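Local coordinates for protein HIAXHD3 (Humicola insolens, PDB 3ZXJ) that probably removes alpha-L-arabinofuranosyl side chains from xylans as an exo-acting family 43 glycoside hydrolase, at residues H17-V22 against V263-A268; I355-T360 against G521-V526. One frame throughout, in Å; residues are numbered along the deposited sequence. Where two conformers were deposited one is given.

How the contacts relate
Contact 1 and contact 2 lie in different halves of the chain, with centres about 35 Å apart and nearest atoms about 20 Å apart, and they share no strand. Residues 17-22 and 263-268 meet deep inside the family 43 propeller, where every touching residue is buried and no hydrogen bond crosses; an aromatic ring and branched aliphatic side chains join two separate sheets. Residues 355-360 and 521-526 are instead neighbours within one sheet of the concanavalin-like domain, tied by backbone hydrogen bonds and two bridging waters. That second contact is only partly buried: aliphatic side chains occupy its inner face, whereas its other face carries Ile355 among charged Arg357, Glu523 and Lys525.

Contact 1: residues H17-V22 against V263-A268; sequences HPDLEV and VAFMDA
The Phe265 ring meets the backbone of Pro18, Asp19 and Leu20 obliquely and takes Leu20 CD2 at its edge, in the ring plane; the His248 ring also meets it, with planes about 60° apart. Its closest approach is CE2 to Asp19 N, 3.2 Å. The Asp19 carboxylate is turned 77° from the ring, with OD1 3.8 Å from Phe265 CZ. Its other oxygen, OD2, bonds Ser34 and a bound BTB molecule, probably from the crystallisation liquor, so the contact borders the pocket that holds it, probably the active site. Phe265 CG sits between its own backbone N and carbonyl carbon (chi1 57°), which carries the ring across to residues 17-22. Leu20 crosses Val263 at about a right angle: CD2 packs 3.8 Å from Val263 CG1, while CD1 reaches Val263 O at 3.5 Å. Val22 CG1 continues the apolar seam against Val263 CG2. No hydrogen bond crosses; the carbonyls of Asp19 and Leu20 are held by the Arg195 side chain. This is the junction of the first and last blades of the five-bladed propeller: strand 21-25 begins the first, while strand 260-267 belongs to the last, between strands 250-254 and 273-282.

Contact 2: residues I355-T360 against G521-V526; sequences ILRTAT and GGEVKV
Strands 355-357 and 523-526 run antiparallel, their axes 4.7 Å apart at closest approach and 158° between directions, within one sheet of the concanavalin-like beta-sandwich. Leu356 and Val524 form the hydrogen-bonded pair: Leu356 N donates to Val524 O at 2.9 Å, nearly straight at 167°, and Val524 N returns a bond to Leu356 O. Ile355 with Lys525 and Arg357 with Glu523 are the flanking non-hydrogen-bonded pairs. Beyond the strand ends, Thr358 N still bonds Gly522 O at 3.0 Å. Leu356, Val524 and Val526 pack toward strand 509-516 of the opposing sheet; within the pair, Leu356 CD1 touches Val526 CG2 at 3.9 Å. On the other face Arg357 and Glu523 run alongside each other, with Arg357 CG 3.8 Å from Glu523 CB. Their charged atoms do not meet, Arg357 NH1 lying 5.1 Å from Glu523 OE1; the guanidinium bonds Thr345 OG1 and Ser342 O. Glu523 has CG between its backbone N and carbonyl carbon (chi1 69°) and then runs extended, bringing OE2 to 3.6 Å from Ile355 CG2. Two waters close the end of the ladder. One links Thr358 OG1 to Gly522 N; the other donates to Thr358 O and accepts from Gly521 N, 2.8 Å from each atom.

Contact 1: residues H17-V22 against V263-A268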
loop_
_atom_site.group_PDB
_atom_site.type_symbol
_atom_site.label_atom_id
_atom_site.label_comp_id
_atom_site.label_asym_id
_atom_site.label_seq_id
_atom_site.Cartn_x
_atom_site.Cartn_y
_atom_site.Cartn_z
ATOM N N HIS A 17 -1.982 -2.675 2.806
ATOM C CA HIS A 17 -2.831 -1.894 1.896
ATOM C C HIS A 17 -3.815 -1.079 2.710
ATOM O O HIS A 17 -5.000 -1.408 2.782
ATOM C CB HIS A 17 -3.531 -2.810 0.870
ATOM C CG HIS A 17 -2.670 -3.129 -0.347
ATOM N ND1 HIS A 17 -2.441 -2.218 -1.327
ATOM C CD2 HIS A 17 -1.981 -4.287 -0.715
ATOM C CE1 HIS A 17 -1.664 -2.765 -2.275
ATOM N NE2 HIS A 17 -1.381 -4.043 -1.899
ATOM N N PRO A 18 -3.327 0.013 3.346
ATOM C CA PRO A 18 -4.101 0.749 4.324
ATOM C C PRO A 18 -5.104 1.729 3.694
ATOM O O PRO A 18 -5.040 1.994 2.505
ATOM C CB PRO A 18 -3.022 1.554 5.069
ATOM C CG PRO A 18 -1.958 1.815 4.032
ATOM C CD PRO A 18 -1.940 0.511 3.252
ATOM N N ASP A 19 -6.013 2.242 4.529
ATOM C CA ASP A 19 -6.934 3.339 4.169
ATOM C C ASP A 19 -7.820 2.952 2.984
ATOM O O ASP A 19 -8.138 3.777 2.110
ATOM C CB ASP A 19 -6.164 4.643 3.873
ATOM C CG ASP A 19 -5.382 5.147 5.076
ATOM O OD1 ASP A 19 -5.895 4.980 6.203
ATOM O OD2 ASP A 19 -4.251 5.684 4.893
ATOM N N LEU A 20 -8.231 1.686 2.981
ATOM C CA LEU A 20 -8.879 1.114 1.824
ATOM C C LEU A 20 -10.215 1.768 1.472
ATOM O O LEU A 20 -10.971 2.235 2.343
ATOM C CB LEU A 20 -9.045 -0.401 2.007
ATOM C CG LEU A 20 -10.034 -0.882 3.081
ATOM C CD1 LEU A 20 -11.409 -1.094 2.439
ATOM C CD2 LEU A 20 -9.554 -2.191 3.716
ATOM N N GLU A 21 -10.475 1.818 0.175
ATOM C CA GLU A 21 -11.807 2.069 -0.343
ATOM C C GLU A 21 -12.170 0.852 -1.204
ATOM O O GLU A 21 -11.338 0.387 -1.974
ATOM C CB GLU A 21 -11.813 3.350 -1.170
ATOM C CG GLU A 21 -13.060 3.544 -2.012
ATOM C CD GLU A 21 -13.968 4.620 -1.474
ATOM O OE1 GLU A 21 -13.521 5.768 -1.436
ATOM O OE2 GLU A 21 -15.119 4.328 -1.121
ATOM N N VAL A 22 -13.396 0.347 -1.066
ATOM C CA VAL A 22 -13.843 -0.783 -1.874
ATOM C C VAL A 22 -15.164 -0.467 -2.570
ATOM O O VAL A 22 -16.049 0.185 -1.991
ATOM C CB VAL A 22 -13.927 -2.063 -1.017
ATOM C CG1 VAL A 22 -14.878 -1.864 0.175
ATOM C CG2 VAL A 22 -14.323 -3.264 -1.866
ATOM N N VAL A 263 -15.393 -4.415 4.754
ATOM C CA VAL A 263 -13.950 -4.628 4.591
ATOM C C VAL A 263 -13.247 -3.554 5.424
ATOM O O VAL A 263 -13.245 -2.362 5.082
ATOM C CB VAL A 263 -13.508 -4.557 3.114
ATOM C CG1 VAL A 263 -12.045 -4.954 2.922
ATOM C CG2 VAL A 263 -14.424 -5.403 2.221
ATOM N N ALA A 264 -12.647 -4.001 6.518
ATOM C CA ALA A 264 -11.920 -3.128 7.416
ATOM C C ALA A 264 -10.445 -3.501 7.343
ATOM O O ALA A 264 -10.085 -4.443 6.658
ATOM C CB ALA A 264 -12.433 -3.336 8.825
ATOM N N PHE A 265 -9.586 -2.767 8.052
ATOM C CA PHE A 265 -8.200 -3.228 8.204
ATOM C C PHE A 265 -7.751 -3.284 9.662
ATOM O O PHE A 265 -8.405 -2.677 10.528
ATOM C CB PHE A 265 -7.216 -2.436 7.310
ATOM C CG PHE A 265 -7.218 -0.947 7.544
ATOM C CD1 PHE A 265 -6.447 -0.385 8.561
ATOM C CD2 PHE A 265 -7.956 -0.108 6.710
ATOM C CE1 PHE A 265 -6.429 0.990 8.756
ATOM C CE2 PHE A 265 -7.941 1.278 6.903
ATOM C CZ PHE A 265 -7.188 1.809 7.938
HETATM N N MSE A 266 -6.663 -4.021 9.915
HETATM C CA MSE A 266 -6.079 -4.145 11.256
HETATM C C MSE A 266 -4.709 -3.539 11.270
HETATM O O MSE A 266 -4.059 -3.469 10.227
HETATM C CB MSE A 266 -5.898 -5.635 11.542
HETATM C CG MSE A 266 -7.275 -6.271 11.612
HETATM SE SE MSE A 266 -7.157 -7.962 12.595
HETATM C CE MSE A 266 -7.317 -7.281 14.439
ATOM N N ASP A 267 -4.257 -3.101 12.450
ATOM C CA ASP A 267 -2.905 -2.552 12.653
ATOM C C ASP A 267 -1.907 -3.695 12.916
ATOM O O ASP A 267 -1.339 -3.817 14.013
ATOM C CB ASP A 267 -2.929 -1.532 13.799
ATOM C CG ASP A 267 -3.627 -0.235 13.404
ATOM O OD1 ASP A 267 -3.530 0.150 12.217
ATOM O OD2 ASP A 267 -4.304 0.394 14.250
ATOM N N ALA A 268 -1.717 -4.541 11.901
ATOM C CA ALA A 268 -0.880 -5.735 12.033
ATOM C C ALA A 268 0.617 -5.422 11.910
ATOM O O ALA A 268 1.354 -6.123 11.222
ATOM C CB ALA A 268 -1.297 -6.771 10.995
#

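Contact 2: residues I355-T360 against G521-V526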
loop_
_atom_site.group_PDB
_atom_site.type_symbol
_atom_site.label_atom_id
_atom_site.label_comp_id
_atom_site.label_asym_id
_atom_site.label_seq_id
_atom_site.Cartn_x
_atom_site.Cartn_y
_atom_site.Cartn_z
ATOM N N ILE A 355 18.360 -2.486 -14.865
ATOM C CA ILE A 355 19.610 -1.841 -14.526
ATOM C C ILE A 355 19.341 -0.682 -13.589
ATOM O O ILE A 355 18.502 0.173 -13.900
ATOM C CB ILE A 355 20.334 -1.293 -15.757
ATOM C CG1 ILE A 355 20.716 -2.447 -16.702
ATOM C CG2 ILE A 355 21.562 -0.491 -15.320
ATOM C CD1 ILE A 355 21.365 -1.903 -17.958
ATOM N N LEU A 356 20.056 -0.656 -12.454
ATOM C CA LEU A 356 20.027 0.483 -11.544
ATOM C C LEU A 356 21.388 1.155 -11.595
ATOM O O LEU A 356 22.373 0.625 -11.078
ATOM C CB LEU A 356 19.738 0.044 -10.097
ATOM C CG LEU A 356 18.396 -0.633 -9.796
ATOM C CD1 LEU A 356 18.336 -1.157 -8.355
ATOM C CD2 LEU A 356 17.238 0.299 -10.086
ATOM N N ARG A 357 21.452 2.300 -12.266
ATOM C CA ARG A 357 22.682 3.100 -12.228
ATOM C C ARG A 357 22.619 3.973 -10.996
ATOM O O ARG A 357 21.517 4.369 -10.584
ATOM C CB ARG A 357 22.812 3.936 -13.511
ATOM C CG ARG A 357 22.935 3.049 -14.743
ATOM C CD ARG A 357 22.980 3.814 -16.071
ATOM N NE ARG A 357 21.678 4.408 -16.433
ATOM C CZ ARG A 357 20.590 3.735 -16.835
ATOM N NH1 ARG A 357 20.593 2.415 -16.962
ATOM N NH2 ARG A 357 19.481 4.402 -17.130
ATOM N N THR A 358 23.758 4.252 -10.365
ATOM C CA THR A 358 23.690 5.073 -9.141
ATOM C C THR A 358 23.118 6.458 -9.501
ATOM O O THR A 358 23.495 7.051 -10.515
ATOM C CB THR A 358 25.058 5.225 -8.442
ATOM O OG1 THR A 358 26.012 5.714 -9.378
ATOM C CG2 THR A 358 25.579 3.851 -7.895
ATOM N N ALA A 359 22.239 6.964 -8.642
ATOM C CA ALA A 359 21.492 8.206 -8.889
ATOM C C ALA A 359 21.800 9.295 -7.869
ATOM O O ALA A 359 21.539 10.487 -8.119
ATOM C CB ALA A 359 19.982 7.912 -8.934
ATOM N N THR A 360 22.377 8.902 -6.736
ATOM C CA THR A 360 22.658 9.850 -5.637
ATOM C C THR A 360 24.028 9.540 -5.061
ATOM O O THR A 360 24.368 8.363 -4.853
ATOM C CB THR A 360 21.627 9.742 -4.480
ATOM O OG1 THR A 360 20.299 9.854 -4.988
ATOM C CG2 THR A 360 21.845 10.840 -3.443
ATOM N N GLY A 521 28.027 6.765 -11.726
ATOM C CA GLY A 521 28.660 6.071 -12.839
ATOM C C GLY A 521 28.495 4.562 -12.813
ATOM O O GLY A 521 28.405 3.941 -13.879
ATOM N N GLY A 522 28.449 3.984 -11.618
ATOM C CA GLY A 522 28.388 2.522 -11.470
ATOM C C GLY A 522 26.973 2.004 -11.651
ATOM O O GLY A 522 25.998 2.783 -11.603
ATOM N N GLU A 523 26.831 0.699 -11.869
ATOM C CA GLU A 523 25.498 0.143 -12.012
ATOM C C GLU A 523 25.472 -1.252 -11.488
ATOM O O GLU A 523 26.508 -1.950 -11.459
ATOM C CB GLU A 523 24.991 0.168 -13.471
ATOM C CG GLU A 523 25.696 -0.782 -14.420
ATOM C CD GLU A 523 25.209 -0.667 -15.856
ATOM O OE1 GLU A 523 25.262 0.449 -16.417
ATOM O OE2 GLU A 523 24.775 -1.706 -16.426
ATOM N N VAL A 524 24.289 -1.653 -11.060
ATOM C CA VAL A 524 24.039 -3.078 -10.835
ATOM C C VAL A 524 22.870 -3.538 -11.683
ATOM O O VAL A 524 22.003 -2.745 -12.060
ATOM C CB VAL A 524 23.781 -3.409 -9.351
ATOM C CG1 VAL A 524 24.897 -2.885 -8.441
ATOM C CG2 VAL A 524 22.440 -2.893 -8.909
ATOM N N LYS A 525 22.853 -4.817 -12.010
ATOM C CA LYS A 525 21.711 -5.350 -12.720
ATOM C C LYS A 525 20.937 -6.261 -11.780
ATOM O O LYS A 525 21.505 -7.164 -11.163
ATOM C CB LYS A 525 22.159 -6.099 -13.989
ATOM C CG LYS A 525 21.012 -6.829 -14.682
ATOM C CD LYS A 525 21.486 -7.730 -15.816
ATOM C CE LYS A 525 21.739 -6.956 -17.093
ATOM N NZ LYS A 525 21.910 -7.930 -18.234
ATOM N N VAL A 526 19.643 -6.002 -11.658
ATOM C CA VAL A 526 18.792 -6.884 -10.905
ATOM C C VAL A 526 18.211 -7.883 -11.894
ATOM O O VAL A 526 17.375 -7.549 -12.712
ATOM C CB VAL A 526 17.694 -6.101 -10.184
ATOM C CG1 VAL A 526 16.906 -7.004 -9.231
ATOM C CG2 VAL A 526 18.307 -4.930 -9.449
HETATM O O HOH W 1 28.687 5.079 -9.096
HETATM O O HOH W 2 25.380 6.425 -12.472
#